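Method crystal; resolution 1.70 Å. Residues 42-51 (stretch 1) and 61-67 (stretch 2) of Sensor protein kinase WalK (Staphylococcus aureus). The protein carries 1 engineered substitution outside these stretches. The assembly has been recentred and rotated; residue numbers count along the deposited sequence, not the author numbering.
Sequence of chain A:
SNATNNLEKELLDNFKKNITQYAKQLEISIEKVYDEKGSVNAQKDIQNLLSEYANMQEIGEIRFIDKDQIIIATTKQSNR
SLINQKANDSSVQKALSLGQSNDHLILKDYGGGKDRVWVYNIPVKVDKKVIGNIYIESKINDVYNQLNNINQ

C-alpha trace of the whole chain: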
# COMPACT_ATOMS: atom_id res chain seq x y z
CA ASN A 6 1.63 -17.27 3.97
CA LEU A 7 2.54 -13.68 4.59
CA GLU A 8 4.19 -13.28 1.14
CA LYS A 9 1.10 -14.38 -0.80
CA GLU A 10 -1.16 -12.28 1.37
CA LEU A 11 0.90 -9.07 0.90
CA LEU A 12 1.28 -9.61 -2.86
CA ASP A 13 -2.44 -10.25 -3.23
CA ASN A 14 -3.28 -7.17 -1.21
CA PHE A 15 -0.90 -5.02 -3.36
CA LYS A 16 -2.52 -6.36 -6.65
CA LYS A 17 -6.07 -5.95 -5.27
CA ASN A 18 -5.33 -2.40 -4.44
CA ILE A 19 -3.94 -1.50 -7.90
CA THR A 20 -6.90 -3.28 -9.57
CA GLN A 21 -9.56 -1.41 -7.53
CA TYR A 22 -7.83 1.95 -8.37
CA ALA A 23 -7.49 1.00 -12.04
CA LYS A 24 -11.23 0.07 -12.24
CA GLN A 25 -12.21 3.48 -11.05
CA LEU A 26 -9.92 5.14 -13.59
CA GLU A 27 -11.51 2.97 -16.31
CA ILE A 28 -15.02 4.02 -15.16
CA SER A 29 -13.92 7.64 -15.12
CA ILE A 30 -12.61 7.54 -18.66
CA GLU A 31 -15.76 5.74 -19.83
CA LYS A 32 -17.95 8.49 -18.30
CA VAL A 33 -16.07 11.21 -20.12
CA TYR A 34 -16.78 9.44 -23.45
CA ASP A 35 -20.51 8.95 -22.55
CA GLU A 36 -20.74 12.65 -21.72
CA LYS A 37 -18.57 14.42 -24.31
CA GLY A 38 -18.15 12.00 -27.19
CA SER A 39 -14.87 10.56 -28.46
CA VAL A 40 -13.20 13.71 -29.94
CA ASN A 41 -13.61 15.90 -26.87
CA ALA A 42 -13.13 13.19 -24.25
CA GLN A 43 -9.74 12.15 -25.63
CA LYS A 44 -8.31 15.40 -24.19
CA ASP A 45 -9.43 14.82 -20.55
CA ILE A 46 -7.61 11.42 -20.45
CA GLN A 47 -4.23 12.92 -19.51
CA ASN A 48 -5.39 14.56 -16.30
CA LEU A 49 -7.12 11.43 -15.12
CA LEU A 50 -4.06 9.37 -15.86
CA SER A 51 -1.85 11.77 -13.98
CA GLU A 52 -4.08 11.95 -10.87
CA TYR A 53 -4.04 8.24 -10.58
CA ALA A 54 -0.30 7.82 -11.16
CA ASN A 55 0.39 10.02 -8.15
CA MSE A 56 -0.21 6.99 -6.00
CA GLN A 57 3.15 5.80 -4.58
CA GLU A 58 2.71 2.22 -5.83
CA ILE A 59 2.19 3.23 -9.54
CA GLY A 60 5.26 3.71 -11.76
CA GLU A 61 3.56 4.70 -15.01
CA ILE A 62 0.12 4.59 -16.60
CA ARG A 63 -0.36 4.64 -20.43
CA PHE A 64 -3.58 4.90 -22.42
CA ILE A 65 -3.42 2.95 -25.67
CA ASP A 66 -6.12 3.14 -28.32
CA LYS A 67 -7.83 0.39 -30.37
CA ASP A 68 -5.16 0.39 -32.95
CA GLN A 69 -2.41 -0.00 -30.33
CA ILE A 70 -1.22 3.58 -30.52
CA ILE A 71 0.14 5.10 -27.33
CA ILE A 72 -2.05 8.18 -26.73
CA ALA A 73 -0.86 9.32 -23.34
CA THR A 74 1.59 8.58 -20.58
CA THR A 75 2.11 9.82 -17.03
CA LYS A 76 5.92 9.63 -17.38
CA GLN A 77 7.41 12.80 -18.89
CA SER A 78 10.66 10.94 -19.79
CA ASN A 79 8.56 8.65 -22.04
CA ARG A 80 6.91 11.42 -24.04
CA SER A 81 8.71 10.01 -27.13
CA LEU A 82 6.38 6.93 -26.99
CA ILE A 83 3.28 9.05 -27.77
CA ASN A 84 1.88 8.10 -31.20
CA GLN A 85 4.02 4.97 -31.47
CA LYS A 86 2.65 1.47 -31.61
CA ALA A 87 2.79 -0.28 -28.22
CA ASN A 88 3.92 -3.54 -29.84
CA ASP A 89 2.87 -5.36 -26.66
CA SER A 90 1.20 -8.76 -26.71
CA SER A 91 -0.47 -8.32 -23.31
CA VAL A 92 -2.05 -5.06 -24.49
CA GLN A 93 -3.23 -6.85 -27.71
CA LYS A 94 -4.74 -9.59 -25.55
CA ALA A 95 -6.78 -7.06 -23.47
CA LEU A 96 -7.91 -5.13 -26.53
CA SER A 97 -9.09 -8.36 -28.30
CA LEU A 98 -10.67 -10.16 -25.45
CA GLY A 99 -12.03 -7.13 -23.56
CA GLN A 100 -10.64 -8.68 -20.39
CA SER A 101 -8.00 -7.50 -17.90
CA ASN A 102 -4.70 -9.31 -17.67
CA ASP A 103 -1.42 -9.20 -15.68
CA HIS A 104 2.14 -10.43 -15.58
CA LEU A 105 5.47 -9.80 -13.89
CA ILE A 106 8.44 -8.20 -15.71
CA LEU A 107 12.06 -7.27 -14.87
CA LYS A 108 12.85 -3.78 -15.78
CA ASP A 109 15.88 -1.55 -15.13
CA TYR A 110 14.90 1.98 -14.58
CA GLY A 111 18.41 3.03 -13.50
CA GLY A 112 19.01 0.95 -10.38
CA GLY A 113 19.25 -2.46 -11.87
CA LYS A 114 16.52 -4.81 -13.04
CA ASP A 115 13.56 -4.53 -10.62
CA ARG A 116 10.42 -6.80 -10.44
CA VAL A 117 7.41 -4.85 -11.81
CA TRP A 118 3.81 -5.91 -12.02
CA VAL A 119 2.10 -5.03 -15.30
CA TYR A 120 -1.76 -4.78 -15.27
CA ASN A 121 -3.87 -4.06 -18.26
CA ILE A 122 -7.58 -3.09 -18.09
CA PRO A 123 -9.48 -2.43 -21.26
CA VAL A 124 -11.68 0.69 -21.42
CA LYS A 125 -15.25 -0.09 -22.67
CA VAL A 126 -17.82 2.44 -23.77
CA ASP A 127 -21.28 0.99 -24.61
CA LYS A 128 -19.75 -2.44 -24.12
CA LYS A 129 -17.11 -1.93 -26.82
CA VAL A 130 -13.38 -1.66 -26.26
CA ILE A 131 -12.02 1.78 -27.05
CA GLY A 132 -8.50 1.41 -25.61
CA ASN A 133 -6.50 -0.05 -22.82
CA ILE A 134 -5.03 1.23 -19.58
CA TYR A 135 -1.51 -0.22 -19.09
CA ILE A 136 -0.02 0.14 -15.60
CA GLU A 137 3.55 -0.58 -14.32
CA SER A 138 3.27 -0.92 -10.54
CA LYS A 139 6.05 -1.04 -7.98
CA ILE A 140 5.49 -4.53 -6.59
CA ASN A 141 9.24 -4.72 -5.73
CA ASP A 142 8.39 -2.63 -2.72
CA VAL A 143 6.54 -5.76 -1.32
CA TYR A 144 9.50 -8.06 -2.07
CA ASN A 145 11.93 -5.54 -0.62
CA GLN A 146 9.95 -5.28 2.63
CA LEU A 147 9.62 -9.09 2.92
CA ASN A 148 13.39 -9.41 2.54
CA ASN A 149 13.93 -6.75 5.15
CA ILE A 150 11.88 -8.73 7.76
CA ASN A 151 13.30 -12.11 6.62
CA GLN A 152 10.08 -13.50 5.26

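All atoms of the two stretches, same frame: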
# COMPACT_ATOMS: atom_id res chain seq x y z
N ALA A 42 -13.56 13.92 -25.45
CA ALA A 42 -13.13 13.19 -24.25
C ALA A 42 -11.64 12.96 -24.24
O ALA A 42 -10.98 13.00 -23.14
CB ALA A 42 -13.80 11.85 -24.16
N GLN A 43 -11.12 12.66 -25.45
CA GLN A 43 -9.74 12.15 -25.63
C GLN A 43 -8.70 13.22 -25.19
O GLN A 43 -7.50 12.97 -25.21
CB GLN A 43 -9.46 11.49 -27.04
CG GLN A 43 -8.41 10.34 -26.89
CD GLN A 43 -8.04 9.45 -28.14
OE1 GLN A 43 -8.18 8.14 -28.16
NE2 GLN A 43 -7.42 10.12 -29.13
N LYS A 44 -9.17 14.37 -24.74
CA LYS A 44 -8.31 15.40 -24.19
C LYS A 44 -8.35 15.50 -22.65
O LYS A 44 -7.52 16.20 -22.07
CB LYS A 44 -8.67 16.76 -24.78
CG LYS A 44 -8.76 16.75 -26.30
CD LYS A 44 -10.15 17.10 -26.82
CE LYS A 44 -10.38 18.62 -26.88
NZ LYS A 44 -11.17 19.03 -28.09
N ASP A 45 -9.31 14.83 -22.01
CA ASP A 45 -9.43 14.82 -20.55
C ASP A 45 -8.71 13.54 -20.00
O ASP A 45 -8.60 13.39 -18.76
CB ASP A 45 -10.89 14.72 -20.08
CG ASP A 45 -11.69 16.00 -20.37
OD1 ASP A 45 -11.10 16.98 -20.85
OD2 ASP A 45 -12.88 16.01 -20.02
N ILE A 46 -8.20 12.70 -20.89
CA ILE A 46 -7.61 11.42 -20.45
C ILE A 46 -6.32 11.70 -19.65
O ILE A 46 -6.07 11.07 -18.59
CB ILE A 46 -7.35 10.48 -21.64
CG1 ILE A 46 -8.67 9.97 -22.20
CG2 ILE A 46 -6.52 9.26 -21.29
CD1 ILE A 46 -8.52 9.27 -23.53
N GLN A 47 -5.55 12.65 -20.12
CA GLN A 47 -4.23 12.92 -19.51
C GLN A 47 -4.33 13.30 -18.06
O GLN A 47 -3.57 12.78 -17.22
CB GLN A 47 -3.48 13.98 -20.30
CG GLN A 47 -2.13 14.33 -19.67
CD GLN A 47 -1.11 13.25 -19.96
OE1 GLN A 47 -0.80 12.99 -21.11
NE2 GLN A 47 -0.61 12.60 -18.91
N ASN A 48 -5.27 14.18 -17.68
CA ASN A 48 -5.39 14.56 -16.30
C ASN A 48 -5.80 13.39 -15.45
O ASN A 48 -5.30 13.24 -14.32
CB ASN A 48 -6.46 15.67 -16.18
CG ASN A 48 -6.81 15.99 -14.77
OD1 ASN A 48 -5.99 16.59 -14.04
ND2 ASN A 48 -8.01 15.54 -14.31
N LEU A 49 -6.72 12.52 -15.95
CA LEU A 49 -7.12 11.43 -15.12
C LEU A 49 -5.90 10.52 -14.88
O LEU A 49 -5.72 9.98 -13.78
CB LEU A 49 -8.28 10.66 -15.80
CG LEU A 49 -9.65 11.36 -15.59
CD1 LEU A 49 -10.55 10.70 -16.67
CD2 LEU A 49 -10.17 11.20 -14.24
N LEU A 50 -5.17 10.25 -15.96
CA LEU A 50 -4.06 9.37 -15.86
C LEU A 50 -3.09 9.88 -14.82
O LEU A 50 -2.66 9.15 -13.93
CB LEU A 50 -3.29 9.25 -17.14
CG LEU A 50 -3.58 8.13 -18.10
CD1 LEU A 50 -4.91 7.39 -18.13
CD2 LEU A 50 -2.91 8.32 -19.47
N SER A 51 -2.81 11.13 -14.94
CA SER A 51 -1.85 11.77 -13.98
C SER A 51 -2.27 11.79 -12.53
O SER A 51 -1.38 11.56 -11.64
CB SER A 51 -1.57 13.19 -14.48
OG SER A 51 -0.72 13.07 -15.62
N GLU A 61 4.02 4.03 -13.80
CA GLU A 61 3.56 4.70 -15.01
C GLU A 61 2.21 4.15 -15.43
O GLU A 61 1.94 3.00 -15.16
CB GLU A 61 4.50 4.39 -16.12
CG GLU A 61 4.26 5.21 -17.41
CD GLU A 61 5.25 4.89 -18.55
OE1 GLU A 61 6.13 4.02 -18.43
OE2 GLU A 61 5.06 5.45 -19.64
N ILE A 62 1.35 5.02 -15.97
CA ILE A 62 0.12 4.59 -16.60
C ILE A 62 0.23 5.07 -18.03
O ILE A 62 0.60 6.25 -18.30
CB ILE A 62 -1.13 5.14 -15.93
CG1 ILE A 62 -1.13 4.88 -14.42
CG2 ILE A 62 -2.36 4.57 -16.66
CD1 ILE A 62 -2.34 5.47 -13.67
N ARG A 63 -0.19 4.22 -19.03
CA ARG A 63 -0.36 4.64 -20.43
C ARG A 63 -1.81 4.34 -20.83
O ARG A 63 -2.42 3.40 -20.35
CB ARG A 63 0.53 3.91 -21.36
CG ARG A 63 2.04 3.98 -20.96
CD ARG A 63 2.97 3.15 -21.81
NE ARG A 63 4.33 3.22 -21.27
CZ ARG A 63 5.27 2.31 -21.51
NH1 ARG A 63 5.07 1.31 -22.41
NH2 ARG A 63 6.45 2.43 -20.89
N PHE A 64 -2.34 5.17 -21.70
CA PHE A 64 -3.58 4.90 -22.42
C PHE A 64 -3.25 4.68 -23.90
O PHE A 64 -2.55 5.43 -24.53
CB PHE A 64 -4.62 6.01 -22.24
CG PHE A 64 -5.91 5.74 -23.01
CD1 PHE A 64 -6.82 4.85 -22.55
CD2 PHE A 64 -6.09 6.31 -24.31
CE1 PHE A 64 -7.97 4.50 -23.30
CE2 PHE A 64 -7.23 5.93 -25.05
CZ PHE A 64 -8.16 5.08 -24.51
N ILE A 65 -3.72 3.53 -24.38
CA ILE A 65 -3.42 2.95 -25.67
C ILE A 65 -4.75 2.74 -26.42
O ILE A 65 -5.72 2.18 -25.85
CB ILE A 65 -2.64 1.63 -25.55
CG1 ILE A 65 -1.30 1.91 -24.85
CG2 ILE A 65 -2.49 0.98 -26.92
CD1 ILE A 65 -0.81 0.70 -24.18
N ASP A 66 -4.83 3.20 -27.66
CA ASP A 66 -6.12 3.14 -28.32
C ASP A 66 -6.32 1.78 -28.96
O ASP A 66 -5.49 0.89 -28.91
CB ASP A 66 -6.35 4.34 -29.36
CG ASP A 66 -5.52 4.22 -30.60
OD1 ASP A 66 -4.99 3.18 -30.93
OD2 ASP A 66 -5.44 5.23 -31.36
N LYS A 67 -7.48 1.64 -29.65
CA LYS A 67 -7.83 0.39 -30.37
C LYS A 67 -6.86 -0.15 -31.37
O LYS A 67 -6.74 -1.35 -31.58
CB LYS A 67 -9.12 0.62 -31.20
CG LYS A 67 -10.38 0.56 -30.43
CD LYS A 67 -11.53 0.26 -31.41
CE LYS A 67 -11.78 -1.24 -31.57
NZ LYS A 67 -12.55 -1.89 -30.42
O HOH W 1 -7.00 7.39 -30.80

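A helix that packs against a β-strand commonly meets it through one face of each element, the helix offering residues about one turn apart and the strand offering alternate residues. The contact between residues 42-51 and 61-67 of the sensor kinase WalK illustrates the principle on a small scale. Helix 46-51 runs nearly antiparallel to the strand, at 153° between their N-to-C directions, and the axes approach to 8.9 Å. The register is consistent with these repeats: I46 lies nearest F64 and L50 nearest I62, so four residues along the helix match two along the strand.

L50 covers the most surface. Its CA-to-CB bond points toward the strand, and its side chain reaches both I62 and F64. L50 CG lies 4.0 Å from I62 CG2, and L50 CD2 lies 4.0 Å from F64 CB. The same methyl, L50 CD2, also sits 3.9 Å from the backbone F64 N, so the leucine rests on the strand's main chain as well as on its side chains. Its chi angles, -95° and 23°, fall between the usual wells.

F64 is the counterpart on the strand. With chi1 near 180° (t), its ring extends past I46 toward Q43. I46 CD1 stands 4.2 Å from the centroid of the F64 ring and only 24° off the ring normal, a CH-pi contact over the face, while I46 CG2 packs 3.9 Å from F64 CB. The ring edge meets something more polar: Q43 OE1 approaches F64 CE2 at 3.9 Å, near the ring plane. Q43 starts out sideways, but its extended side chain brings its end closer to the strand.

I62 completes the apolar layer. Besides its contact with the L50 side chain, its CD1 lies 3.7 Å from the backbone L50 O. The intervening R63 points away, in keeping with the alternation along the strand, and is engaged within the same strand by E61: R63 NE donates to E61 OE2 at 2.9 Å in a salt bridge, and R63 NH2 donates to E61 OE1, also at 2.9 Å.

No direct hydrogen bond joins the two stretches. Polar linkage appears instead beyond the F64 ring, where water 1 donates to Q43 OE1 at 3.0 Å and to D66 OD2 at 2.7 Å, bridging the two residues. The contact thus buries a modest 285 Å², built chiefly from apolar packing, with a single water joining its polar margin.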